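Local atomic coordinates of Asp (Solanum tuberosum, PDB entry 3RFI), a protein that forms the saposin-like domain of a plant aspartic protease and, like other saposin-fold domains, probably interacts with membranes and lipids. Residues Met83-Gln86 and Leu87-Gly91. Numbering follows the deposited sequence.
Sequences MQNQ and LKQEG
L87 N donates to M83 O at 3.0 Å in an i to i+4 bond, after which K88 N reaches N85 O and Q89 N reaches Q86 O, both i to i+3, as the backbone tightens at the C-terminal end of helix 71-87. This bend in the saposin fold joins that helix to helix 90-104, with Q89 at its N-cap position, and illustrates how a side chain can serve a carbonyl whose i+4 amide, here Q89 N, has turned elsewhere. The carbonyl of N85 is gripped from opposite faces: K88 N on one, Q89 NE2, 3.1 Å from N85 O, on the other. Q89 manages this by bending at chi2 (-58°), folding its amide back over the last turn. K88 stays largely extended, bent slightly at chi3 (-141°), and runs back to the N85 amide; replacing N85 with an alanine would probably leave the ammonium of K88 without this acceptor and free to swing. Q86 turns its OE1 to T92 of the next helix, while L87 rests on V27 of helix 6-29. The lysine NZ lies in the carbonyl plane of the N85 amide, on a lone pair of OD1, with 2.6 Å between K88 NZ and N85 OD1.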
ATOM      1  N   MET A  83      -5.213   9.284   2.238  1.00 20.64           N
ATOM      2  CA  MET A  83      -4.248   8.294   2.715  1.00 20.89           C
ATOM      3  C   MET A  83      -3.524   7.664   1.547  1.00 20.36           C
ATOM      4  O   MET A  83      -2.314   7.492   1.616  1.00 20.97           O
ATOM      5  CB  MET A  83      -4.892   7.207   3.581  1.00 19.91           C
ATOM      6  CG  MET A  83      -5.458   7.820   4.860  1.00 19.91           C
ATOM      7  SD  MET A  83      -6.357   6.478   5.650  1.00 23.68           S
ATOM      8  CE  MET A  83      -6.989   7.323   7.079  1.00 23.38           C
ATOM      9  N   GLN A  84      -4.262   7.302   0.512  1.00 21.45           N
ATOM     10  CA  GLN A  84      -3.646   6.698  -0.661  1.00 22.79           C
ATOM     11  C   GLN A  84      -2.685   7.647  -1.308  1.00 21.56           C
ATOM     12  O   GLN A  84      -1.679   7.199  -1.838  1.00 22.14           O
ATOM     13  CB  GLN A  84      -4.675   6.335  -1.708  1.00 22.03           C
ATOM     14  CG  GLN A  84      -5.511   5.070  -1.306  1.00 29.87           C
ATOM     15  CD  GLN A  84      -6.671   4.864  -2.280  1.00 33.50           C
ATOM     16  OE1 GLN A  84      -7.693   5.530  -2.151  1.00 32.34           O
ATOM     17  NE2 GLN A  84      -6.482   4.001  -3.307  1.00 34.47           N
ATOM     18  N   ASN A  85      -3.036   8.929  -1.315  1.00 20.91           N
ATOM     19  CA  ASN A  85      -2.131   9.901  -1.939  1.00 23.00           C
ATOM     20  C   ASN A  85      -0.840  10.040  -1.131  1.00 21.90           C
ATOM     21  O   ASN A  85       0.232  10.168  -1.763  1.00 25.04           O
ATOM     22  CB  ASN A  85      -2.758  11.267  -2.077  1.00 23.35           C
ATOM     23  CG  ASN A  85      -2.090  12.074  -3.149  1.00 27.74           C
ATOM     24  OD1 ASN A  85      -2.172  11.731  -4.300  1.00 27.83           O
ATOM     25  ND2 ASN A  85      -1.438  13.181  -2.771  1.00 25.94           N
ATOM     26  N   GLN A  86      -0.924   9.992   0.206  1.00 21.68           N
ATOM     27  CA  GLN A  86       0.281   9.981   1.041  1.00 23.75           C
ATOM     28  C   GLN A  86       1.099   8.754   0.671  1.00 23.82           C
ATOM     29  O   GLN A  86       2.326   8.807   0.562  1.00 25.92           O
ATOM     30  CB  GLN A  86      -0.015  10.002   2.541  1.00 25.32           C
ATOM     31  CG  GLN A  86       1.087  10.633   3.406  1.00 32.59           C
ATOM     32  CD  GLN A  86       2.265   9.805   3.507  1.00 39.96           C
ATOM     33  OE1 GLN A  86       3.414  10.280   3.329  1.00 44.84           O
ATOM     34  NE2 GLN A  86       2.040   8.530   3.784  1.00 37.18           N
ATOM     35  N   LEU A  87       0.443   7.649   0.394  1.00 22.86           N
ATOM     36  CA  LEU A  87       1.218   6.428   0.183  1.00 25.24           C
ATOM     37  C   LEU A  87       1.984   6.469  -1.146  1.00 24.96           C
ATOM     38  O   LEU A  87       2.948   5.720  -1.311  1.00 27.78           O
ATOM     39  CB  LEU A  87       0.293   5.213   0.221  1.00 25.22           C
ATOM     40  CG  LEU A  87      -0.237   4.890   1.600  1.00 29.06           C
ATOM     41  CD1 LEU A  87      -0.941   3.546   1.499  1.00 32.22           C
ATOM     42  CD2 LEU A  87       0.952   4.835   2.567  1.00 30.75           C
ATOM     43  N   LYS A  88       1.563   7.349  -2.052  1.00 33.13           N
ATOM     44  CA  LYS A  88       2.219   7.521  -3.365  1.00 34.89           C
ATOM     45  C   LYS A  88       3.484   8.337  -3.221  1.00 35.21           C
ATOM     46  O   LYS A  88       4.285   8.422  -4.167  1.00 37.50           O
ATOM     47  CB  LYS A  88       1.299   8.320  -4.313  1.00 38.23           C
ATOM     48  CG  LYS A  88       0.048   7.608  -4.784  1.00 40.46           C
ATOM     49  CD  LYS A  88      -0.795   8.587  -5.650  1.00 45.61           C
ATOM     50  CE  LYS A  88      -2.348   8.477  -5.408  1.00 47.93           C
ATOM     51  NZ  LYS A  88      -3.149   9.765  -5.634  1.00 40.52           N
ATOM     52  N   GLN A  89       3.635   9.013  -2.083  1.00 33.80           N
ATOM     53  CA  GLN A  89       4.702   9.989  -1.944  1.00 35.72           C
ATOM     54  C   GLN A  89       6.049   9.275  -2.067  1.00 35.57           C
ATOM     55  O   GLN A  89       6.162   8.139  -1.653  1.00 30.87           O
ATOM     56  CB  GLN A  89       4.589  10.812  -0.640  1.00 37.29           C
ATOM     57  CG  GLN A  89       3.289  11.697  -0.476  1.00 40.20           C
ATOM     58  CD  GLN A  89       3.049  12.719  -1.581  1.00 50.24           C
ATOM     59  OE1 GLN A  89       3.955  13.489  -1.928  1.00 55.33           O
ATOM     60  NE2 GLN A  89       1.812  12.776  -2.109  1.00 48.13           N
ATOM     61  N   GLU A  90       7.055   9.920  -2.675  1.00 38.75           N
ATOM     62  CA  GLU A  90       8.390   9.275  -2.852  1.00 42.10           C
ATOM     63  C   GLU A  90       8.999   8.698  -1.579  1.00 40.19           C
ATOM     64  O   GLU A  90       9.398   7.534  -1.542  1.00 37.88           O
ATOM     65  CB  GLU A  90       9.434  10.244  -3.470  1.00 46.72           C
ATOM     66  CG  GLU A  90       9.640  10.130  -4.961  1.00 56.20           C
ATOM     67  CD  GLU A  90       9.705   8.689  -5.487  1.00 58.90           C
ATOM     68  OE1 GLU A  90       8.811   8.354  -6.296  1.00 63.00           O
ATOM     69  OE2 GLU A  90      10.626   7.910  -5.133  1.00 57.36           O
ATOM     70  N   GLY A  91       9.103   9.545  -0.555  1.00 42.37           N
ATOM     71  CA  GLY A  91       9.597   9.131   0.742  1.00 44.01           C
ATOM     72  C   GLY A  91       8.924   7.869   1.258  1.00 41.25           C
ATOM     73  O   GLY A  91       9.584   6.973   1.747  1.00 40.61           O
TER